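Long-range contacts in E2A dna-binding protein (PDB 2WB0), which binds single-stranded DNA and, by forming multimers, unwinds the template without ATP during elongation in adenoviral strand-displacement replication: residues W8-M12 against N31-L35; L18-V24 against A44-W49; G94-H100 against G215-L221; F202-Y207 against L304-V308. All coordinates share one frame; numbering follows the deposited sequence.

Interaction 1 (W8-M12 against N31-L35); sequences WEKGM and NFKLL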
# COMPACT_ATOMS: atom_id res chain seq x y z
N TRP A 8 -26.33 2.33 -12.19
CA TRP A 8 -26.62 2.06 -10.79
C TRP A 8 -27.49 0.82 -10.54
O TRP A 8 -27.14 -0.06 -9.71
CB TRP A 8 -27.20 3.31 -10.08
CG TRP A 8 -27.33 3.16 -8.59
CD1 TRP A 8 -26.38 3.53 -7.65
CD2 TRP A 8 -28.44 2.65 -7.86
NE1 TRP A 8 -26.86 3.29 -6.40
CE2 TRP A 8 -28.11 2.75 -6.49
CE3 TRP A 8 -29.70 2.12 -8.23
CZ2 TRP A 8 -28.98 2.36 -5.48
CZ3 TRP A 8 -30.57 1.71 -7.20
CH2 TRP A 8 -30.20 1.80 -5.86
N GLU A 9 -28.61 0.68 -11.26
CA GLU A 9 -29.41 -0.51 -11.03
C GLU A 9 -28.64 -1.81 -11.44
O GLU A 9 -28.78 -2.81 -10.81
CB GLU A 9 -30.76 -0.42 -11.79
CG GLU A 9 -31.83 0.44 -11.10
CD GLU A 9 -33.13 0.51 -11.97
OE1 GLU A 9 -33.08 1.17 -13.04
OE2 GLU A 9 -34.14 -0.13 -11.58
N LYS A 10 -27.85 -1.74 -12.50
CA LYS A 10 -27.13 -2.93 -12.99
C LYS A 10 -26.08 -3.34 -11.92
O LYS A 10 -26.02 -4.51 -11.50
CB LYS A 10 -26.48 -2.60 -14.31
CG LYS A 10 -25.48 -3.65 -14.76
CD LYS A 10 -24.99 -3.40 -16.14
CE LYS A 10 -24.31 -4.65 -16.67
NZ LYS A 10 -23.40 -4.20 -17.75
N GLY A 11 -25.31 -2.36 -11.42
CA GLY A 11 -24.41 -2.55 -10.26
C GLY A 11 -25.10 -3.16 -9.08
O GLY A 11 -24.59 -4.14 -8.45
N MET A 12 -26.25 -2.59 -8.71
CA MET A 12 -26.94 -3.04 -7.51
C MET A 12 -27.32 -4.52 -7.63
O MET A 12 -27.27 -5.26 -6.67
CB MET A 12 -28.18 -2.18 -7.23
CG MET A 12 -27.80 -0.79 -6.64
SD MET A 12 -27.35 -1.02 -4.90
CE MET A 12 -28.88 -1.38 -4.06
N ASN A 31 -28.90 -2.18 3.62
CA ASN A 31 -28.42 -0.82 3.55
C ASN A 31 -27.48 -0.52 2.41
O ASN A 31 -27.21 0.64 2.15
CB ASN A 31 -27.84 -0.42 4.89
CG ASN A 31 -28.88 -0.39 5.96
OD1 ASN A 31 -28.66 -0.87 7.09
ND2 ASN A 31 -30.07 0.13 5.61
N PHE A 32 -26.98 -1.55 1.72
CA PHE A 32 -26.05 -1.29 0.62
C PHE A 32 -26.71 -0.51 -0.55
O PHE A 32 -27.81 -0.88 -1.02
CB PHE A 32 -25.50 -2.63 0.12
CG PHE A 32 -24.45 -2.49 -0.92
CD1 PHE A 32 -23.12 -2.19 -0.53
CD2 PHE A 32 -24.75 -2.65 -2.26
CE1 PHE A 32 -22.13 -2.05 -1.49
CE2 PHE A 32 -23.76 -2.53 -3.23
CZ PHE A 32 -22.45 -2.23 -2.85
N LYS A 33 -26.03 0.51 -1.07
CA LYS A 33 -26.56 1.40 -2.13
C LYS A 33 -25.49 1.68 -3.17
O LYS A 33 -25.57 2.65 -3.92
CB LYS A 33 -27.06 2.74 -1.54
CG LYS A 33 -28.29 2.68 -0.62
CD LYS A 33 -29.54 2.01 -1.30
CE LYS A 33 -30.77 2.04 -0.33
NZ LYS A 33 -32.08 1.52 -1.08
N LEU A 34 -24.49 0.79 -3.26
CA LEU A 34 -23.42 0.93 -4.24
C LEU A 34 -22.71 2.29 -4.13
O LEU A 34 -22.22 2.81 -5.10
CB LEU A 34 -24.01 0.74 -5.63
CG LEU A 34 -23.36 -0.10 -6.72
CD1 LEU A 34 -23.40 0.58 -8.15
CD2 LEU A 34 -22.07 -0.82 -6.41
N LEU A 35 -22.66 2.88 -2.94
CA LEU A 35 -22.05 4.17 -2.78
C LEU A 35 -20.56 4.02 -2.48
O LEU A 35 -20.15 2.98 -1.97
CB LEU A 35 -22.70 4.86 -1.58
CG LEU A 35 -23.85 5.88 -1.74
CD1 LEU A 35 -24.23 6.38 -3.09
CD2 LEU A 35 -24.97 5.73 -0.79
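The indole of W8 offers its nitrogen-bearing edge to the carbonyl oxygen of K33, while CG of M12, from the next turn of the same helix, lies over the centre of one ring face at 3.4 Å above the plane. The phenyl ring of F32 has the backbone N of L34 above one face, offset toward the rim. Sulfur approaches that ring too: M12 SD stands 4.0 Å from F32 CD2, an oblique Met-aromatic contact. The indole donates a bent bond, W8 NE1 to K33 O at 2.9 Å, arriving from above the carbonyl plane (43° out of it). Its N-H...O angle is 145°. With CG of W8 anti to the backbone N (chi1 -172°), the ring is swung beside the helix toward the oxygen.

These contacts hold a helix to a loop within the all-alpha part of the protein, joining helix 7-21 to the connection between helices 26-31 and 40-53. Q38 ties the loop together: its side chain is hydrogen-bonded to the backbone of N31, K33 and L35. L34 points its side chain at the helix, and its CD1 packs 3.9 Å from the CA of G11, directly on the bare backbone there. L34 also touches V85 and W8 touches Y87. The M12 chain, bent at its last two torsions, runs from over the indole face to the loop: SD lies 3.8 Å from L34 CB, and the terminal CE ends 3.3 Å from F32 O.

Interaction 2 (L18-V24 against A44-W49); sequences LMDKYHV and AVCKTW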
# COMPACT_ATOMS: atom_id res chain seq x y z
N LEU A 18 -24.06 -11.38 -5.47
CA LEU A 18 -22.92 -11.70 -4.62
C LEU A 18 -23.23 -11.77 -3.17
O LEU A 18 -22.87 -12.73 -2.49
CB LEU A 18 -21.77 -10.69 -4.94
CG LEU A 18 -20.62 -10.95 -5.88
CD1 LEU A 18 -20.50 -12.24 -6.76
CD2 LEU A 18 -20.17 -9.68 -6.66
N MET A 19 -23.93 -10.78 -2.64
CA MET A 19 -24.17 -10.72 -1.21
C MET A 19 -25.15 -11.81 -0.81
O MET A 19 -25.12 -12.31 0.33
CB MET A 19 -24.77 -9.35 -0.82
CG MET A 19 -23.81 -8.14 -1.06
SD MET A 19 -24.39 -6.60 -0.33
CE MET A 19 -25.67 -6.08 -1.46
N ASP A 20 -26.06 -12.16 -1.74
CA ASP A 20 -27.02 -13.23 -1.41
C ASP A 20 -26.22 -14.56 -1.36
O ASP A 20 -26.26 -15.26 -0.36
CB ASP A 20 -28.11 -13.30 -2.48
CG ASP A 20 -29.13 -12.16 -2.37
OD1 ASP A 20 -29.34 -11.62 -1.25
OD2 ASP A 20 -29.70 -11.84 -3.44
N LYS A 21 -25.49 -14.86 -2.44
CA LYS A 21 -24.74 -16.11 -2.59
C LYS A 21 -23.78 -16.34 -1.43
O LYS A 21 -23.61 -17.47 -0.94
CB LYS A 21 -23.99 -16.11 -3.91
CG LYS A 21 -23.05 -17.33 -4.11
CD LYS A 21 -22.54 -17.37 -5.53
CE LYS A 21 -21.56 -18.54 -5.77
NZ LYS A 21 -21.01 -18.30 -7.08
N TYR A 22 -23.15 -15.27 -0.96
CA TYR A 22 -22.19 -15.39 0.14
C TYR A 22 -22.75 -15.07 1.53
O TYR A 22 -21.98 -14.90 2.49
CB TYR A 22 -20.88 -14.67 -0.20
CG TYR A 22 -20.23 -15.30 -1.43
CD1 TYR A 22 -19.45 -16.48 -1.31
CD2 TYR A 22 -20.42 -14.75 -2.68
CE1 TYR A 22 -18.88 -17.05 -2.45
CE2 TYR A 22 -19.87 -15.29 -3.80
CZ TYR A 22 -19.10 -16.45 -3.69
OH TYR A 22 -18.56 -16.93 -4.84
N HIS A 23 -24.09 -15.03 1.63
CA HIS A 23 -24.78 -14.94 2.92
C HIS A 23 -24.29 -13.77 3.75
O HIS A 23 -24.00 -13.92 4.94
CB HIS A 23 -24.65 -16.27 3.69
CG HIS A 23 -24.92 -17.46 2.83
ND1 HIS A 23 -26.19 -17.78 2.39
CD2 HIS A 23 -24.08 -18.37 2.26
CE1 HIS A 23 -26.13 -18.85 1.61
NE2 HIS A 23 -24.86 -19.22 1.51
N VAL A 24 -24.16 -12.60 3.12
CA VAL A 24 -23.74 -11.46 3.92
C VAL A 24 -24.87 -11.00 4.84
O VAL A 24 -26.05 -11.09 4.47
CB VAL A 24 -22.93 -10.33 3.14
CG1 VAL A 24 -22.62 -10.70 1.72
CG2 VAL A 24 -23.49 -8.90 3.32
N ALA A 44 -17.28 -8.31 3.30
CA ALA A 44 -17.95 -9.50 3.89
C ALA A 44 -18.14 -10.61 2.84
O ALA A 44 -17.96 -11.80 3.14
CB ALA A 44 -19.24 -9.10 4.56
N VAL A 45 -18.42 -10.23 1.60
CA VAL A 45 -18.37 -11.20 0.51
C VAL A 45 -16.98 -11.88 0.42
O VAL A 45 -16.82 -13.15 0.41
CB VAL A 45 -18.73 -10.53 -0.83
CG1 VAL A 45 -18.47 -11.47 -1.98
CG2 VAL A 45 -20.24 -10.07 -0.81
N CYS A 46 -15.94 -11.04 0.41
CA CYS A 46 -14.62 -11.57 0.20
C CYS A 46 -14.22 -12.47 1.39
O CYS A 46 -13.62 -13.53 1.18
CB CYS A 46 -13.67 -10.37 0.06
SG CYS A 46 -13.93 -9.45 -1.49
N LYS A 47 -14.48 -12.02 2.62
CA LYS A 47 -14.06 -12.75 3.81
C LYS A 47 -14.79 -14.09 3.83
O LYS A 47 -14.22 -15.15 4.13
CB LYS A 47 -14.42 -11.93 5.06
CG LYS A 47 -14.04 -12.58 6.41
CD LYS A 47 -12.49 -12.77 6.54
CE LYS A 47 -12.01 -13.38 7.94
NZ LYS A 47 -10.50 -13.10 8.17
N THR A 48 -16.07 -14.07 3.48
CA THR A 48 -16.82 -15.31 3.38
C THR A 48 -16.21 -16.27 2.34
O THR A 48 -16.03 -17.48 2.64
CB THR A 48 -18.36 -15.06 3.17
OG1 THR A 48 -18.80 -14.15 4.17
CG2 THR A 48 -19.17 -16.32 3.34
N TRP A 49 -15.84 -15.74 1.16
CA TRP A 49 -15.23 -16.57 0.11
C TRP A 49 -13.85 -17.15 0.56
O TRP A 49 -13.51 -18.33 0.32
CB TRP A 49 -15.17 -15.77 -1.19
CG TRP A 49 -14.41 -16.41 -2.34
CD1 TRP A 49 -14.91 -17.29 -3.26
CD2 TRP A 49 -13.05 -16.17 -2.73
NE1 TRP A 49 -13.95 -17.62 -4.19
CE2 TRP A 49 -12.80 -16.94 -3.90
CE3 TRP A 49 -12.00 -15.39 -2.20
CZ2 TRP A 49 -11.54 -16.97 -4.55
CZ3 TRP A 49 -10.75 -15.40 -2.86
CH2 TRP A 49 -10.53 -16.18 -4.03
O HOH W 1 -21.50 -14.46 5.17
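Y22 and V24 meet V45 and A44 where helix 7-21 ends in a Schellman motif and packs on helix 40-53 in the all-alpha domain. The backbone N of V24 returns to M19 O and that of H23 to D20 O, with H23 at positive phi; Y22 and V24, on either side of H23, both point toward the second helix.

V45 is at the middle of the contact, touching L18, M19, Y22 and V24. Its CG1, anti to the backbone N (chi1 171°), touches Y22 CD2 at 3.9 Å, whereas CG2, anti to the carbonyl carbon, meets V24 CG1 at 3.5 Å and the CA of M19. The Y22 side chain runs alongside that of W49, pointing the same way, with the ring planes at 84° and Y22 CE1 4.1 Å from W49 CD1. Their polar ends are held outside this pair, Y22 OH by N317 and W49 NE1 by E316, while L313 of helix 300-315 touches both side chains.

With T48 OG1 beside its backbone N (chi1 -52°), the hydroxyl turns back to A44 O, a bond that holds the rotamer, and CG2 is left against Y22 O. A44 O also accepts the T48 amide, from the opposite face of its carbonyl plane. One water lies within hydrogen-bonding distance of Y22 O, H23 O and T48 OG1, 2.9 Å from the last.

Interaction 3 (G94-H100 against G215-L221); sequences GCALWLH and GHLLMPL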
# COMPACT_ATOMS: atom_id res chain seq x y z
N GLY A 94 -8.19 2.78 -4.21
CA GLY A 94 -7.38 3.55 -3.24
C GLY A 94 -5.91 3.25 -3.42
O GLY A 94 -5.15 3.36 -2.45
N CYS A 95 -5.51 2.80 -4.62
CA CYS A 95 -4.15 2.38 -4.90
C CYS A 95 -3.70 3.06 -6.20
O CYS A 95 -4.52 3.74 -6.88
CB CYS A 95 -4.07 0.86 -5.16
SG CYS A 95 -4.44 -0.20 -3.81
N ALA A 96 -2.40 2.91 -6.51
CA ALA A 96 -1.75 3.39 -7.76
C ALA A 96 -0.60 2.42 -8.12
O ALA A 96 -0.24 1.56 -7.33
CB ALA A 96 -1.22 4.89 -7.68
N LEU A 97 -0.12 2.53 -9.35
CA LEU A 97 0.95 1.76 -9.85
C LEU A 97 2.11 2.73 -9.94
O LEU A 97 2.04 3.68 -10.77
CB LEU A 97 0.61 1.36 -11.27
CG LEU A 97 -0.18 0.07 -11.40
CD1 LEU A 97 -0.85 -0.71 -10.17
CD2 LEU A 97 -0.89 -0.11 -12.75
N TRP A 98 3.19 2.45 -9.16
CA TRP A 98 4.34 3.31 -9.14
C TRP A 98 5.49 2.64 -9.91
O TRP A 98 5.91 1.56 -9.56
CB TRP A 98 4.73 3.65 -7.70
CG TRP A 98 6.08 4.33 -7.54
CD1 TRP A 98 6.66 5.30 -8.35
CD2 TRP A 98 6.96 4.15 -6.43
NE1 TRP A 98 7.88 5.68 -7.82
CE2 TRP A 98 8.08 5.00 -6.64
CE3 TRP A 98 6.92 3.31 -5.30
CZ2 TRP A 98 9.20 4.98 -5.79
CZ3 TRP A 98 8.03 3.31 -4.42
CH2 TRP A 98 9.14 4.16 -4.68
N LEU A 99 5.99 3.30 -10.97
CA LEU A 99 7.10 2.75 -11.76
C LEU A 99 8.30 3.14 -10.96
O LEU A 99 8.84 4.25 -11.13
CB LEU A 99 7.17 3.43 -13.16
CG LEU A 99 8.38 2.98 -14.03
CD1 LEU A 99 8.29 1.51 -14.29
CD2 LEU A 99 8.31 3.77 -15.39
N HIS A 100 8.74 2.25 -10.06
CA HIS A 100 9.59 2.72 -8.96
C HIS A 100 11.05 2.88 -9.33
O HIS A 100 11.71 3.71 -8.75
CB HIS A 100 9.49 1.74 -7.76
CG HIS A 100 9.65 0.30 -8.13
ND1 HIS A 100 10.89 -0.35 -8.18
CD2 HIS A 100 8.72 -0.62 -8.47
CE1 HIS A 100 10.68 -1.60 -8.55
NE2 HIS A 100 9.37 -1.79 -8.73
N GLY A 215 7.89 -3.75 -13.66
CA GLY A 215 8.55 -2.63 -12.98
C GLY A 215 7.60 -1.75 -12.16
O GLY A 215 8.03 -0.78 -11.61
N HIS A 216 6.31 -2.01 -12.17
CA HIS A 216 5.35 -1.21 -11.38
C HIS A 216 5.09 -1.80 -9.99
O HIS A 216 4.94 -3.00 -9.85
CB HIS A 216 4.02 -1.13 -12.13
CG HIS A 216 4.05 -0.19 -13.30
ND1 HIS A 216 4.51 -0.56 -14.55
CD2 HIS A 216 3.67 1.11 -13.40
CE1 HIS A 216 4.45 0.49 -15.36
NE2 HIS A 216 3.96 1.52 -14.69
N LEU A 217 4.95 -0.94 -8.97
CA LEU A 217 4.56 -1.45 -7.68
C LEU A 217 3.08 -1.05 -7.46
O LEU A 217 2.74 0.14 -7.50
CB LEU A 217 5.45 -0.85 -6.55
CG LEU A 217 4.98 -1.07 -5.09
CD1 LEU A 217 4.93 -2.61 -4.70
CD2 LEU A 217 5.85 -0.24 -4.05
N LEU A 218 2.24 -2.02 -7.17
CA LEU A 218 0.90 -1.72 -6.76
C LEU A 218 0.99 -1.32 -5.31
O LEU A 218 1.43 -2.12 -4.46
CB LEU A 218 0.10 -3.01 -6.80
CG LEU A 218 -1.40 -3.10 -6.68
CD1 LEU A 218 -1.97 -4.30 -6.03
CD2 LEU A 218 -2.34 -1.87 -6.78
N MET A 219 0.55 -0.11 -5.03
CA MET A 219 0.66 0.48 -3.68
C MET A 219 -0.60 1.19 -3.30
O MET A 219 -1.29 1.78 -4.16
CB MET A 219 1.86 1.44 -3.63
CG MET A 219 1.74 2.73 -4.56
SD MET A 219 3.24 3.74 -4.47
CE MET A 219 2.45 5.32 -4.57
N PRO A 220 -0.91 1.24 -2.00
CA PRO A 220 -2.06 2.04 -1.61
C PRO A 220 -1.73 3.53 -1.50
O PRO A 220 -0.62 3.88 -1.06
CB PRO A 220 -2.43 1.47 -0.21
CG PRO A 220 -1.03 1.07 0.35
CD PRO A 220 -0.22 0.59 -0.86
N LEU A 221 -2.71 4.37 -1.89
CA LEU A 221 -2.68 5.81 -1.70
C LEU A 221 -3.47 6.20 -0.48
O LEU A 221 -3.30 7.35 0.02
CB LEU A 221 -3.23 6.54 -2.92
CG LEU A 221 -2.38 6.49 -4.16
CD1 LEU A 221 -3.05 7.46 -5.10
CD2 LEU A 221 -0.96 6.93 -3.89
O HOH W 2 8.01 -4.18 -9.58
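W98 packs across the strands against M219 and L217, on the sheet face that also carries A96. Its CB starts the contact, 3.6 Å from M219 SD. With CG anti to the backbone N (chi1 169°), the indole stands off the sheet with its CE3 side turned to the other strand: CE3 lies 3.8 Å from the same M219 sulfur and 3.9 Å from L217 CD2, and the next atom, CZ3, still touches L217 CD2. The sulfur reaches the six-membered ring obliquely, as a Met-aromatic contact. H100 CB sits over the centre of one indole face, and L112, from outside the pair, touches the W98 side chain.

The other face of the sheet carries L97, L99, H216 and L218. There L99 CD1 lies over the imidazole of H216, 4.3 Å from the ring centroid, in a CH-pi contact, and L97 CD1 meets L218 CD2.

Backbone bonds set this register. A96 and M219 are mutually bonded through N and O; W98 and L217 repeat the exchange, with L217 N 2.7 Å from W98 O. The W98 side chain comes within about 6 Å of that of zinc ligand C111, and the P220 side chain within about 7 Å of that of zinc ligand C223. The result is a two-stranded antiparallel sheet lying near ligands of both zinc sites of this DNA-binding domain.

Interaction 4 (F202-Y207 against L304-V308); sequences FMQALY and LNALV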
# COMPACT_ATOMS: atom_id res chain seq x y z
N PHE A 202 8.56 -11.44 -7.44
CA PHE A 202 7.30 -12.07 -7.14
C PHE A 202 6.38 -11.87 -8.36
O PHE A 202 5.68 -12.80 -8.80
CB PHE A 202 6.74 -11.37 -5.87
CG PHE A 202 5.52 -12.00 -5.30
CD1 PHE A 202 5.63 -13.14 -4.49
CD2 PHE A 202 4.27 -11.45 -5.51
CE1 PHE A 202 4.56 -13.74 -3.99
CE2 PHE A 202 3.14 -12.05 -4.97
CZ PHE A 202 3.28 -13.18 -4.20
N MET A 203 6.40 -10.66 -8.89
CA MET A 203 5.55 -10.33 -10.06
C MET A 203 6.02 -11.13 -11.30
O MET A 203 5.18 -11.58 -12.06
CB MET A 203 5.61 -8.82 -10.32
CG MET A 203 4.74 -8.07 -9.17
SD MET A 203 5.02 -6.34 -9.34
CE MET A 203 4.02 -6.02 -10.86
N GLN A 204 7.34 -11.23 -11.50
CA GLN A 204 7.91 -12.00 -12.63
C GLN A 204 7.47 -13.47 -12.49
O GLN A 204 7.17 -14.13 -13.48
CB GLN A 204 9.46 -11.87 -12.71
CG GLN A 204 10.03 -10.53 -13.15
CD GLN A 204 11.54 -10.37 -12.90
OE1 GLN A 204 12.24 -9.76 -13.70
NE2 GLN A 204 12.04 -10.87 -11.74
N ALA A 205 7.36 -13.99 -11.28
CA ALA A 205 6.92 -15.38 -11.10
C ALA A 205 5.42 -15.54 -11.34
O ALA A 205 4.96 -16.61 -11.77
CB ALA A 205 7.26 -15.89 -9.73
N LEU A 206 4.64 -14.52 -11.02
CA LEU A 206 3.20 -14.68 -11.21
C LEU A 206 2.82 -14.39 -12.68
O LEU A 206 1.81 -14.94 -13.17
CB LEU A 206 2.44 -13.77 -10.20
CG LEU A 206 0.97 -13.53 -9.86
CD1 LEU A 206 -0.09 -14.51 -10.45
CD2 LEU A 206 0.76 -13.23 -8.30
N TYR A 207 3.59 -13.50 -13.31
CA TYR A 207 3.35 -13.06 -14.69
C TYR A 207 4.61 -13.27 -15.55
O TYR A 207 5.23 -12.28 -16.05
CB TYR A 207 2.88 -11.60 -14.74
CG TYR A 207 1.66 -11.38 -13.91
CD1 TYR A 207 0.39 -11.67 -14.41
CD2 TYR A 207 1.77 -10.90 -12.62
CE1 TYR A 207 -0.75 -11.47 -13.62
CE2 TYR A 207 0.66 -10.65 -11.83
CZ TYR A 207 -0.60 -10.98 -12.31
OH TYR A 207 -1.67 -10.75 -11.50
N LEU A 304 -0.89 -7.53 -3.82
CA LEU A 304 -1.10 -8.03 -5.17
C LEU A 304 -1.99 -9.26 -5.11
O LEU A 304 -2.90 -9.40 -5.90
CB LEU A 304 0.24 -8.40 -5.80
CG LEU A 304 0.45 -8.40 -7.31
CD1 LEU A 304 1.55 -9.29 -7.90
CD2 LEU A 304 -0.67 -7.86 -8.26
N ASN A 305 -1.79 -10.14 -4.12
CA ASN A 305 -2.64 -11.32 -3.99
C ASN A 305 -4.06 -10.93 -3.65
O ASN A 305 -4.99 -11.66 -4.06
CB ASN A 305 -2.17 -12.29 -2.91
CG ASN A 305 -1.24 -13.40 -3.45
OD1 ASN A 305 -1.21 -13.70 -4.64
ND2 ASN A 305 -0.54 -14.05 -2.54
N ALA A 306 -4.27 -9.79 -2.94
CA ALA A 306 -5.67 -9.37 -2.68
C ALA A 306 -6.31 -9.10 -4.03
O ALA A 306 -7.50 -9.49 -4.26
CB ALA A 306 -5.77 -8.12 -1.86
N LEU A 307 -5.58 -8.42 -4.90
CA LEU A 307 -6.13 -8.13 -6.24
C LEU A 307 -6.41 -9.42 -7.06
O LEU A 307 -7.47 -9.62 -7.74
CB LEU A 307 -5.20 -7.17 -7.01
CG LEU A 307 -5.57 -6.92 -8.51
CD1 LEU A 307 -6.96 -6.29 -8.70
CD2 LEU A 307 -4.51 -6.01 -9.23
N VAL A 308 -5.42 -10.28 -7.03
CA VAL A 308 -5.47 -11.57 -7.79
C VAL A 308 -6.55 -12.47 -7.28
O VAL A 308 -7.29 -13.10 -8.09
CB VAL A 308 -4.02 -12.25 -7.88
CG1 VAL A 308 -4.13 -13.69 -8.52
CG2 VAL A 308 -3.09 -11.39 -8.59
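Two helices, 189-206 and 300-315, one from each zinc-binding sequence family region, come side by side here, with F202, M203, L206 and Y207 reaching L304, N305 and V308. The segment axes run in nearly the same direction, 24° apart, but are 12.7 Å from each other at closest. Such spacing keeps the backbones well separated, and side chains must span the gap.

L304 does most of the spanning. Its CD1 is the common target: M203 CG comes closest at 3.6 Å, crossing at a slant, and L206 CD2 meets it tip to tip at 4.0 Å. The edges of F202 (CD2) and Y207 (CE2) border the same methyl, which lies near each ring plane. The F202 edge extends to N305, whose ND2 lies 4.3 Å from F202 CZ.

At the end of the helix Y207 is turned by its first torsion (chi1 -56°) so that its ring slides past V308 in the opposite direction, and its hydroxyl OH rests 3.3 Å from V308 CG2. One face of this ring carries L206 CD1 of the preceding residue. P301 adds to the F202 side and R311 to that of Y207.

Because the meeting atoms are chiefly methyl, methylene and ring carbons, the contact is mainly van der Waals packing near the surface; with no hydrogen bond or ion pair between the two segments, it probably imposes little directional constraint of its own.

In the fold
From the N terminus, interaction 1 closes the first loop, returning the chain after helix 26-31 to the start of helix 7-21. Interaction 2 crosses it, because 18-24 lies within that loop and 44-49 beyond; the two touch where F32 packs on M19, and together they bind the helical part. Interactions 3 and 4 follow in series and cross each other over much longer spans, 202-207 falling between the segments 94-100 and 215-221, while helical segment 304-308 comes after both. They also touch, through H216 with M203 and L218 with L304. Helix 64-83, between the two pairs in sequence, packs against residues of interactions 2, 3 and 4.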